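Glucose dehydrogenase (Serratia sp. FS14, PDB 7CDY) is a calcium-containing beta-propeller protein of the glucose/sorbosone dehydrogenase family, a single chain folded round antiparallel sheets. Local coordinates at residues F113-K118 against I139-N144; L156-R162 against E184-H190. One frame throughout, in Å; residues are numbered along the deposited sequence.

Contact 1 of 2, residues F113-K118 against I139-N144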
# COMPACT_ATOMS: atom_id res chain seq x y z
N PHE A 113 -12.71 10.08 3.03
CA PHE A 113 -11.93 10.64 1.93
C PHE A 113 -12.25 9.87 0.66
O PHE A 113 -12.33 8.63 0.68
CB PHE A 113 -10.42 10.55 2.22
CG PHE A 113 -9.58 10.84 1.00
CD1 PHE A 113 -9.32 12.16 0.62
CD2 PHE A 113 -9.08 9.81 0.21
CE1 PHE A 113 -8.58 12.44 -0.52
CE2 PHE A 113 -8.34 10.09 -0.92
CZ PHE A 113 -8.08 11.40 -1.28
N ARG A 114 -12.38 10.60 -0.44
CA ARG A 114 -12.62 10.00 -1.75
C ARG A 114 -11.67 10.61 -2.76
O ARG A 114 -11.55 11.83 -2.84
CB ARG A 114 -14.03 10.30 -2.24
CG ARG A 114 -15.10 9.61 -1.49
CD ARG A 114 -16.42 9.75 -2.23
NE ARG A 114 -17.34 8.76 -1.71
CZ ARG A 114 -18.06 8.92 -0.62
NH1 ARG A 114 -17.99 10.06 0.07
NH2 ARG A 114 -18.86 7.95 -0.21
N GLN A 115 -11.02 9.75 -3.53
CA GLN A 115 -10.33 10.22 -4.71
C GLN A 115 -11.33 10.83 -5.68
O GLN A 115 -12.37 10.23 -5.99
CB GLN A 115 -9.67 9.01 -5.36
CG GLN A 115 -8.87 9.32 -6.60
CD GLN A 115 -8.11 8.11 -7.12
OE1 GLN A 115 -8.66 7.01 -7.26
NE2 GLN A 115 -6.83 8.31 -7.40
N GLN A 116 -11.03 12.04 -6.16
CA GLN A 116 -11.85 12.70 -7.15
C GLN A 116 -10.93 13.36 -8.17
O GLN A 116 -9.86 13.86 -7.81
CB GLN A 116 -12.72 13.79 -6.51
CG GLN A 116 -13.77 13.26 -5.56
CD GLN A 116 -14.88 12.49 -6.25
OE1 GLN A 116 -14.88 12.31 -7.47
NE2 GLN A 116 -15.84 12.02 -5.47
N PRO A 117 -11.31 13.36 -9.45
CA PRO A 117 -12.48 12.67 -9.99
C PRO A 117 -12.29 11.15 -9.95
O PRO A 117 -11.19 10.67 -9.66
CB PRO A 117 -12.54 13.16 -11.44
CG PRO A 117 -11.11 13.51 -11.77
CD PRO A 117 -10.55 14.07 -10.49
N LYS A 118 -13.35 10.40 -10.20
CA LYS A 118 -13.25 8.96 -10.36
C LYS A 118 -12.98 8.66 -11.83
O LYS A 118 -13.81 8.97 -12.69
CB LYS A 118 -14.54 8.28 -9.90
CG LYS A 118 -14.82 8.37 -8.40
CD LYS A 118 -16.20 7.79 -8.09
CE LYS A 118 -16.53 7.83 -6.61
NZ LYS A 118 -15.75 6.80 -5.86
N ILE A 139 -2.18 8.32 2.59
CA ILE A 139 -2.97 7.53 1.65
C ILE A 139 -2.29 7.60 0.29
O ILE A 139 -2.12 8.69 -0.26
CB ILE A 139 -4.40 8.08 1.54
CG1 ILE A 139 -5.08 8.17 2.92
CG2 ILE A 139 -5.21 7.25 0.57
CD1 ILE A 139 -6.33 9.03 2.92
N ALA A 140 -1.93 6.45 -0.27
CA ALA A 140 -1.24 6.38 -1.56
C ALA A 140 -2.27 6.09 -2.65
O ALA A 140 -2.98 5.09 -2.59
CB ALA A 140 -0.16 5.30 -1.52
N LEU A 141 -2.33 6.96 -3.66
CA LEU A 141 -3.33 6.87 -4.72
C LEU A 141 -2.68 6.70 -6.09
O LEU A 141 -1.78 7.46 -6.46
CB LEU A 141 -4.20 8.12 -4.74
CG LEU A 141 -4.97 8.41 -3.46
CD1 LEU A 141 -5.63 9.77 -3.52
CD2 LEU A 141 -6.03 7.33 -3.23
N GLY A 142 -3.15 5.70 -6.85
CA GLY A 142 -2.75 5.58 -8.23
C GLY A 142 -3.45 6.60 -9.11
O GLY A 142 -4.34 7.34 -8.69
N GLU A 143 -3.01 6.66 -10.37
CA GLU A 143 -3.60 7.64 -11.32
C GLU A 143 -4.72 7.03 -12.18
O GLU A 143 -5.04 7.63 -13.18
CB GLU A 143 -2.56 8.40 -12.17
CG GLU A 143 -1.36 7.61 -12.67
CD GLU A 143 -1.59 6.41 -13.58
OE1 GLU A 143 -2.40 5.58 -13.23
OE2 GLU A 143 -0.90 6.31 -14.58
N ASN A 144 -5.29 5.88 -11.76
CA ASN A 144 -6.48 5.31 -12.40
C ASN A 144 -6.23 4.91 -13.85
O ASN A 144 -7.20 4.69 -14.60
CB ASN A 144 -7.69 6.26 -12.33
CG ASN A 144 -8.26 6.50 -10.92
OD1 ASN A 144 -9.16 7.33 -10.78
ND2 ASN A 144 -7.75 5.82 -9.89
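Strand end and loop 113-118 run alongside 139-144 without a backbone bond between them, Phe113 facing Ile139 with CA atoms 9.5 Å apart and Gln115 facing Leu141 at CA atoms 7.8 Å apart, a spacing that side chains must fill. CG of Phe113 lies anti to the backbone N (chi1 168°), which carries the ring across toward Leu141; CD1 of Leu141 meets Phe113 CZ at the ring edge, 3.7 Å away. On the same ring, Phe113 CD2 touches Ile139 CD1 at 3.9 Å. Gln115 reaches over with an extended chain, and its amide works at both ends. Gln115 NE2 gives a hydrogen bond to Gly142 O at 3.0 Å, bent to 136° at the hydrogen though Gly142 O lies in the amide plane. Gln115 OE1 accepts from Asn144 ND2, also 3.0 Å, the donor above the carbonyl plane and the amide planes 83° apart. Thr92 N also donates to Gln115 OE1, Gln115 NE2 also reaches Leu156 O, Asn144 ND2 also donates to His124 O, and Asn144 OD1 is held by Gln157 NE2 and Leu119 N. Both buried amides are thus satisfied and held in orientation where the packing of Phe113, Ile139 and Leu141 stops.

Contact 2 of 2, residues L156-R162 against E184-H190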
# COMPACT_ATOMS: atom_id res chain seq x y z
N LEU A 156 -6.87 14.14 -7.80
CA LEU A 156 -6.30 13.27 -6.76
C LEU A 156 -5.71 11.98 -7.32
O LEU A 156 -5.40 11.06 -6.56
CB LEU A 156 -7.33 13.04 -5.66
CG LEU A 156 -7.59 14.31 -4.86
CD1 LEU A 156 -8.85 14.17 -4.03
CD2 LEU A 156 -6.40 14.66 -3.97
N GLN A 157 -5.48 11.92 -8.62
CA GLN A 157 -4.79 10.80 -9.25
C GLN A 157 -3.29 10.92 -9.06
O GLN A 157 -2.71 12.00 -9.24
CB GLN A 157 -5.07 10.84 -10.75
CG GLN A 157 -6.35 10.15 -11.18
CD GLN A 157 -7.58 10.90 -10.73
OE1 GLN A 157 -7.60 12.14 -10.69
NE2 GLN A 157 -8.62 10.15 -10.37
N GLY A 158 -2.64 9.80 -8.76
CA GLY A 158 -1.18 9.78 -8.70
C GLY A 158 -0.61 10.64 -7.61
O GLY A 158 0.45 11.26 -7.79
N LYS A 159 -1.29 10.71 -6.48
CA LYS A 159 -0.92 11.56 -5.36
C LYS A 159 -0.74 10.71 -4.11
O LYS A 159 -1.40 9.67 -3.94
CB LYS A 159 -2.03 12.57 -5.04
CG LYS A 159 -2.53 13.40 -6.23
CD LYS A 159 -1.41 14.27 -6.76
CE LYS A 159 -1.87 15.31 -7.77
NZ LYS A 159 -2.20 14.73 -9.10
N LEU A 160 0.17 11.14 -3.26
CA LEU A 160 0.18 10.74 -1.86
C LEU A 160 -0.54 11.84 -1.08
O LEU A 160 -0.25 13.02 -1.28
CB LEU A 160 1.62 10.60 -1.37
CG LEU A 160 1.86 10.15 0.07
CD1 LEU A 160 1.12 8.86 0.37
CD2 LEU A 160 3.34 9.99 0.33
N VAL A 161 -1.48 11.45 -0.22
CA VAL A 161 -2.33 12.38 0.51
C VAL A 161 -2.01 12.24 1.99
O VAL A 161 -1.71 11.14 2.46
CB VAL A 161 -3.80 12.04 0.21
CG1 VAL A 161 -4.74 12.48 1.33
CG2 VAL A 161 -4.22 12.63 -1.13
N ARG A 162 -2.05 13.35 2.73
CA ARG A 162 -1.90 13.34 4.19
C ARG A 162 -3.11 14.03 4.81
O ARG A 162 -3.40 15.19 4.49
CB ARG A 162 -0.63 14.04 4.66
CG ARG A 162 -0.44 13.93 6.17
CD ARG A 162 0.79 14.65 6.69
NE ARG A 162 0.66 16.10 6.57
CZ ARG A 162 0.89 16.98 7.54
NH1 ARG A 162 1.25 16.59 8.75
NH2 ARG A 162 0.76 18.27 7.28
N GLU A 184 -5.38 18.31 0.07
CA GLU A 184 -5.09 17.01 0.67
C GLU A 184 -3.72 16.46 0.28
O GLU A 184 -3.22 15.55 0.94
CB GLU A 184 -6.15 16.00 0.23
CG GLU A 184 -7.57 16.33 0.64
CD GLU A 184 -8.34 17.19 -0.36
OE1 GLU A 184 -9.56 17.36 -0.15
OE2 GLU A 184 -7.74 17.70 -1.35
N VAL A 185 -3.08 17.01 -0.76
CA VAL A 185 -1.94 16.35 -1.39
C VAL A 185 -0.67 16.57 -0.59
O VAL A 185 -0.36 17.70 -0.16
CB VAL A 185 -1.77 16.87 -2.83
CG1 VAL A 185 -0.41 16.43 -3.41
CG2 VAL A 185 -2.91 16.41 -3.69
N TRP A 186 0.11 15.51 -0.42
CA TRP A 186 1.46 15.56 0.11
C TRP A 186 2.48 15.62 -1.01
O TRP A 186 3.33 16.52 -1.04
CB TRP A 186 1.72 14.33 1.00
CG TRP A 186 3.09 14.26 1.62
CD1 TRP A 186 4.16 13.52 1.19
CD2 TRP A 186 3.52 14.95 2.80
NE1 TRP A 186 5.23 13.71 2.02
CE2 TRP A 186 4.87 14.57 3.02
CE3 TRP A 186 2.91 15.84 3.69
CZ2 TRP A 186 5.61 15.06 4.10
CZ3 TRP A 186 3.65 16.32 4.76
CH2 TRP A 186 4.98 15.93 4.96
N SER A 187 2.43 14.67 -1.95
CA SER A 187 3.33 14.63 -3.10
C SER A 187 2.56 14.16 -4.32
O SER A 187 1.47 13.58 -4.21
CB SER A 187 4.55 13.75 -2.85
OG SER A 187 4.15 12.43 -2.49
N TYR A 188 3.14 14.39 -5.50
CA TYR A 188 2.44 14.11 -6.75
C TYR A 188 3.39 13.45 -7.74
O TYR A 188 4.56 13.22 -7.44
CB TYR A 188 1.73 15.36 -7.28
CG TYR A 188 2.58 16.47 -7.85
CD1 TYR A 188 3.42 17.23 -7.04
CD2 TYR A 188 2.49 16.80 -9.19
CE1 TYR A 188 4.17 18.27 -7.58
CE2 TYR A 188 3.23 17.84 -9.73
CZ TYR A 188 4.06 18.56 -8.91
OH TYR A 188 4.80 19.60 -9.46
N GLY A 189 2.88 13.12 -8.92
CA GLY A 189 3.69 12.43 -9.91
C GLY A 189 3.98 10.98 -9.59
O GLY A 189 5.08 10.49 -9.91
N HIS A 190 3.03 10.28 -8.98
CA HIS A 190 3.13 8.86 -8.69
C HIS A 190 2.28 8.07 -9.68
O HIS A 190 1.29 8.57 -10.21
CB HIS A 190 2.66 8.58 -7.25
CG HIS A 190 3.46 9.32 -6.22
ND1 HIS A 190 4.76 9.00 -5.92
CD2 HIS A 190 3.14 10.39 -5.44
CE1 HIS A 190 5.22 9.82 -4.99
NE2 HIS A 190 4.25 10.67 -4.68
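A classic beta bulge breaks the pairing of 156-162 with 184-190: Trp186 and Ser187 both face Leu160, whose carbonyl oxygen accepts two backbone bonds, 2.7 Å from Trp186 N to Leu160 O and 3.2 Å from Ser187 N to the same atom. Farther along, His190 N binds Gly158 O at 3.0 Å. The Trp186 indole lies side by side with Leu160. Arg162 bends at chi3 (68°), and Trp186 CZ3 lies over one face of the Arg162 guanidinium, 3.5 Å from Arg162 NE, with the planes 61° apart; Arg162 NH2 is claimed by Asp172 and Asn173. Ser187 OG touches Leu160 CB and shares a 2.8 Å hydrogen bond with His190 NE2, while Glu209 holds His190 ND1, so the imidazole is pinned at both nitrogens. Lys159 CD passes Tyr188 CB at 3.4 Å before Lys159 NZ turns back to Gln157 O; NZ also reaches Glu152 O and Lys155 O. In the four-stranded antiparallel sheet, consistent with a blade of the beta-propeller, 185-187 is the outermost strand beside 160-163, whose other neighbour is 137-140; Trp186 NE1 bonds Pro221 O in a loop.

Overall arrangement
Both contacts are buried and lie on the same side of the chain's centre, their centres about 8 Å apart, and they share one four-stranded sheet in which 137-140 and 160-163 are neighbours. Contact 2 works within that sheet, edge strand to inner strand, and is held mainly by backbone bonds. Contact 1 instead joins the sheet to strand 109-114 of the preceding sheet, with no backbone bonds across it, so side-chain packing and amides do the work. The two meet directly: Ile139 O receives Val161 N at 2.8 Å, and Gln157 NE2 reaches Pro117 O at 2.7 Å. Contact 2 also lies nearer the calcium ion, the side chain of His190 about 6 Å from the ion.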